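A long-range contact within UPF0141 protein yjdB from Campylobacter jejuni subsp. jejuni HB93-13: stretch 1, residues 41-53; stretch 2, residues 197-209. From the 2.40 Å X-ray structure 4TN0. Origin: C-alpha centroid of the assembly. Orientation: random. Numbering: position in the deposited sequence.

Stretch 1 (41-53) NDTNFYTKKDNVV
Stretch 2, residues 197-209: LLYTDYLLSEIIK

Residues 197-209 form a continuous stretch of α-helix that extends beyond both ends of the segment; residues 41-52 are loop and turn, with Thr43 to Thr47 running alongside the helix, and Val53 is in a strand. The chain turns from Asp42 to Phe45 in a type I β turn, takes helical phi/psi from 45 to 49, passes through Asn51 at 48°/41°, and reaches extended values at Val52. The two segments advance in the same direction: CA of Thr43 lies 4.8 Å from CA of Leu198, CA of Tyr46 5.4 Å from CA of Tyr202, and CA of Thr47 5.3 Å from CA of Ser205. Together they bury 625 Å².

The contact is organized around Asp201, whose buried carboxylate would be costly without partners. Its chi1 of -162° (t) and chi2 of 81° present both oxygens to the loop. Asp201 OD1 accepts from Asn44 ND2 at 2.8 Å (164°) and from Thr47 OG1 at 2.7 Å. Asp201 OD2 accepts from Thr47 N at 2.8 Å (167°) and, weakly, from Tyr46 N at 2.9 Å (126°). An aspartate suits this place because its short side chain brings two acceptors to backbone amides and side-chain donors together. Asn44 is m (chi2 125°); its CA-to-CB bond points away, yet its amide end comes nearer, while its OD1 is satisfied elsewhere in the structure. Thr47 is p, and serves twice: OG1 donates to the carboxylate, and Thr47 CG2 packs 3.6 Å from CB of Leu204.

Thr43 O receives a CA-H···O contact from Leu198 CA at 3.6 Å (155°). The Thr43 side chain, also p, has OG1 satisfied elsewhere in the structure.

The CA-to-CB bond of Tyr46 (m, chi2 93°) points toward the helix. CB of Tyr202 lies over one face of the Tyr46 ring, 3.9 Å from the centroid and 19° off the normal, and the edge of the Tyr202 ring (t, chi2 -98°) faces it, with centroids 5.3 Å apart and planes at 76°. Leu198 (t, p) brings CD1 to the Tyr46 ring edge, 4.0 Å from Tyr46 CE1, and to 4.1 Å from Phe45 CB. The Tyr46 ring lies beside Asp201, with Asp201 OD2 at its edge, near its plane.

Farther along, Ser205 (p) donates OG to its own helix, to Tyr202 O at 3.0 Å. Asp50 (m) approaches here, its OD2 3.2 Å from Ser205 CB, but no hydrogen bond joins the two. Ile208 (m, t) packs its CD1 3.7 Å from CG1 of buried Val52 (m), and Asp50 OD2 lies 3.7 Å from the same Ile208 CD1.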

# COMPACT_ATOMS: atom_id res chain seq x y z
N ASN A 41 -13.31 17.13 1.34
CA ASN A 41 -12.19 17.40 2.25
C ASN A 41 -10.85 17.13 1.56
O ASN A 41 -10.72 16.17 0.82
CB ASN A 41 -12.31 16.56 3.53
CG ASN A 41 -13.60 16.84 4.29
OD1 ASN A 41 -14.04 17.98 4.37
ND2 ASN A 41 -14.19 15.80 4.87
N ASP A 42 -9.87 18.01 1.77
CA ASP A 42 -8.55 17.85 1.14
C ASP A 42 -7.71 16.81 1.88
O ASP A 42 -6.80 17.16 2.64
CB ASP A 42 -7.80 19.18 1.09
CG ASP A 42 -6.48 19.07 0.34
OD1 ASP A 42 -6.31 18.10 -0.43
OD2 ASP A 42 -5.59 19.93 0.53
N THR A 43 -8.01 15.54 1.63
CA THR A 43 -7.37 14.43 2.33
C THR A 43 -5.88 14.27 2.04
O THR A 43 -5.14 13.65 2.81
CB THR A 43 -8.05 13.10 1.99
OG1 THR A 43 -8.10 12.96 0.57
CG2 THR A 43 -9.46 13.07 2.56
N ASN A 44 -5.44 14.80 0.90
CA ASN A 44 -4.06 14.65 0.49
C ASN A 44 -3.23 15.92 0.61
O ASN A 44 -2.35 16.19 -0.21
CB ASN A 44 -4.04 14.13 -0.94
CG ASN A 44 -4.74 12.80 -1.06
OD1 ASN A 44 -5.65 12.63 -1.86
ND2 ASN A 44 -4.29 11.83 -0.27
N PHE A 45 -3.53 16.71 1.63
CA PHE A 45 -2.86 17.96 1.95
C PHE A 45 -1.32 17.85 2.05
O PHE A 45 -0.61 18.74 1.60
CB PHE A 45 -3.42 18.48 3.26
CG PHE A 45 -2.76 19.73 3.75
CD1 PHE A 45 -3.12 20.96 3.23
CD2 PHE A 45 -1.78 19.67 4.74
CE1 PHE A 45 -2.53 22.12 3.69
CE2 PHE A 45 -1.18 20.83 5.20
CZ PHE A 45 -1.55 22.06 4.67
N TYR A 46 -0.82 16.76 2.62
CA TYR A 46 0.62 16.65 2.86
C TYR A 46 1.45 16.15 1.68
O TYR A 46 2.46 16.76 1.33
CB TYR A 46 0.85 15.76 4.07
CG TYR A 46 0.31 16.37 5.33
CD1 TYR A 46 -0.97 16.06 5.77
CD2 TYR A 46 1.06 17.28 6.06
CE1 TYR A 46 -1.48 16.64 6.92
CE2 TYR A 46 0.57 17.86 7.22
CZ TYR A 46 -0.70 17.54 7.65
OH TYR A 46 -1.21 18.12 8.80
N THR A 47 1.05 15.03 1.07
CA THR A 47 1.80 14.49 -0.06
C THR A 47 1.57 15.31 -1.33
O THR A 47 2.30 15.15 -2.31
CB THR A 47 1.51 12.98 -0.32
OG1 THR A 47 0.11 12.77 -0.50
CG2 THR A 47 1.98 12.13 0.85
N LYS A 48 0.56 16.19 -1.34
CA LYS A 48 0.41 17.12 -2.46
C LYS A 48 1.63 18.04 -2.56
O LYS A 48 2.01 18.45 -3.64
CB LYS A 48 -0.85 17.99 -2.33
CG LYS A 48 -2.08 17.46 -3.06
CD LYS A 48 -3.33 18.34 -2.77
CE LYS A 48 -4.55 17.88 -3.56
NZ LYS A 48 -5.73 18.79 -3.42
N LYS A 49 2.21 18.35 -1.41
CA LYS A 49 3.37 19.24 -1.35
C LYS A 49 4.65 18.55 -1.80
O LYS A 49 5.66 19.20 -2.04
CB LYS A 49 3.51 19.81 0.07
CG LYS A 49 2.29 20.66 0.43
CD LYS A 49 2.37 21.32 1.79
CE LYS A 49 1.04 22.02 2.14
NZ LYS A 49 1.16 23.02 3.24
N ASP A 50 4.60 17.23 -1.94
CA ASP A 50 5.77 16.49 -2.40
C ASP A 50 5.58 16.07 -3.85
O ASP A 50 6.39 15.33 -4.40
CB ASP A 50 6.01 15.27 -1.51
CG ASP A 50 6.35 15.65 -0.08
OD1 ASP A 50 7.19 16.55 0.11
OD2 ASP A 50 5.77 15.06 0.86
N ASN A 51 4.50 16.57 -4.46
CA ASN A 51 4.15 16.28 -5.85
C ASN A 51 4.20 14.79 -6.21
O ASN A 51 4.70 14.40 -7.27
CB ASN A 51 5.05 17.08 -6.79
CG ASN A 51 5.00 18.57 -6.50
OD1 ASN A 51 4.00 19.24 -6.79
ND2 ASN A 51 6.07 19.11 -5.91
N VAL A 52 3.70 13.96 -5.29
CA VAL A 52 3.65 12.52 -5.48
C VAL A 52 2.82 12.16 -6.71
O VAL A 52 1.99 12.96 -7.14
CB VAL A 52 3.06 11.83 -4.23
CG1 VAL A 52 3.90 12.15 -3.01
CG2 VAL A 52 1.61 12.27 -4.00
N VAL A 53 3.08 10.99 -7.29
CA VAL A 53 2.27 10.50 -8.41
C VAL A 53 1.11 9.66 -7.89
O VAL A 53 1.30 8.76 -7.06
CB VAL A 53 3.11 9.65 -9.40
CG1 VAL A 53 2.23 9.07 -10.49
CG2 VAL A 53 4.22 10.47 -10.02
N LEU A 197 -7.63 9.18 6.48
CA LEU A 197 -6.87 9.30 5.23
C LEU A 197 -5.80 10.40 5.35
O LEU A 197 -4.67 10.24 4.87
CB LEU A 197 -7.81 9.60 4.06
CG LEU A 197 -8.83 8.52 3.65
CD1 LEU A 197 -9.71 8.98 2.51
CD2 LEU A 197 -8.14 7.20 3.28
N LEU A 198 -6.19 11.51 5.98
CA LEU A 198 -5.31 12.64 6.23
C LEU A 198 -4.12 12.22 7.08
O LEU A 198 -2.97 12.53 6.76
CB LEU A 198 -6.09 13.76 6.94
CG LEU A 198 -5.39 15.10 7.09
CD1 LEU A 198 -5.13 15.70 5.71
CD2 LEU A 198 -6.29 16.03 7.90
N TYR A 199 -4.40 11.48 8.14
CA TYR A 199 -3.35 10.99 9.01
C TYR A 199 -2.40 10.08 8.24
O TYR A 199 -1.19 10.22 8.34
CB TYR A 199 -3.95 10.25 10.20
CG TYR A 199 -2.95 9.73 11.21
CD1 TYR A 199 -1.95 10.55 11.72
CD2 TYR A 199 -3.05 8.44 11.71
CE1 TYR A 199 -1.06 10.08 12.67
CE2 TYR A 199 -2.16 7.96 12.66
CZ TYR A 199 -1.17 8.79 13.15
OH TYR A 199 -0.30 8.32 14.09
N THR A 200 -2.96 9.18 7.45
CA THR A 200 -2.14 8.32 6.60
C THR A 200 -1.37 9.17 5.59
O THR A 200 -0.20 8.90 5.33
CB THR A 200 -3.00 7.27 5.86
OG1 THR A 200 -3.44 6.29 6.81
CG2 THR A 200 -2.18 6.56 4.79
N ASP A 201 -2.00 10.20 5.04
CA ASP A 201 -1.30 11.07 4.10
C ASP A 201 -0.07 11.74 4.76
O ASP A 201 1.03 11.74 4.20
CB ASP A 201 -2.25 12.12 3.54
CG ASP A 201 -1.73 12.76 2.26
OD1 ASP A 201 -1.89 12.15 1.18
OD2 ASP A 201 -1.19 13.88 2.32
N TYR A 202 -0.26 12.27 5.96
CA TYR A 202 0.82 12.90 6.72
C TYR A 202 1.98 11.95 6.95
O TYR A 202 3.15 12.31 6.76
CB TYR A 202 0.29 13.42 8.07
CG TYR A 202 1.34 13.73 9.12
CD1 TYR A 202 1.65 12.81 10.11
CD2 TYR A 202 2.01 14.95 9.13
CE1 TYR A 202 2.61 13.09 11.08
CE2 TYR A 202 2.97 15.23 10.08
CZ TYR A 202 3.27 14.30 11.06
OH TYR A 202 4.21 14.60 12.02
N LEU A 203 1.66 10.74 7.37
CA LEU A 203 2.67 9.73 7.63
C LEU A 203 3.46 9.39 6.36
O LEU A 203 4.65 9.07 6.42
CB LEU A 203 2.03 8.48 8.20
CG LEU A 203 1.49 8.59 9.61
CD1 LEU A 203 1.05 7.22 10.05
CD2 LEU A 203 2.54 9.16 10.59
N LEU A 204 2.78 9.43 5.22
CA LEU A 204 3.48 9.24 3.96
C LEU A 204 4.50 10.34 3.75
O LEU A 204 5.66 10.06 3.46
CB LEU A 204 2.50 9.17 2.77
CG LEU A 204 2.01 7.79 2.34
CD1 LEU A 204 1.47 6.94 3.47
CD2 LEU A 204 1.02 7.89 1.17
N SER A 205 4.11 11.59 3.95
CA SER A 205 5.06 12.67 3.69
C SER A 205 6.18 12.68 4.74
O SER A 205 7.29 13.10 4.44
CB SER A 205 4.35 14.02 3.59
OG SER A 205 4.02 14.53 4.86
N GLU A 206 5.91 12.20 5.95
CA GLU A 206 6.97 12.00 6.95
C GLU A 206 7.96 10.93 6.50
O GLU A 206 9.15 11.00 6.82
CB GLU A 206 6.38 11.63 8.31
CG GLU A 206 5.76 12.82 9.04
CD GLU A 206 6.77 13.89 9.45
OE1 GLU A 206 7.62 13.60 10.31
OE2 GLU A 206 6.68 15.03 8.92
N ILE A 207 7.45 9.93 5.79
CA ILE A 207 8.31 8.89 5.24
C ILE A 207 9.19 9.48 4.14
O ILE A 207 10.40 9.28 4.13
CB ILE A 207 7.48 7.71 4.70
CG1 ILE A 207 7.05 6.81 5.86
CG2 ILE A 207 8.28 6.87 3.67
CD1 ILE A 207 5.99 5.81 5.47
N ILE A 208 8.57 10.25 3.25
CA ILE A 208 9.29 10.97 2.21
C ILE A 208 10.34 11.89 2.84
O ILE A 208 11.48 11.98 2.36
CB ILE A 208 8.32 11.81 1.35
CG1 ILE A 208 7.40 10.92 0.52
CG2 ILE A 208 9.06 12.75 0.42
CD1 ILE A 208 6.48 11.68 -0.39
N LYS A 209 9.95 12.53 3.94
CA LYS A 209 10.78 13.49 4.66
C LYS A 209 12.03 12.84 5.23
O LYS A 209 13.09 13.45 5.30
CB LYS A 209 9.92 14.13 5.77
CG LYS A 209 10.58 15.10 6.77
CD LYS A 209 9.47 16.08 7.27
CE LYS A 209 9.69 16.66 8.66
NZ LYS A 209 10.60 15.85 9.51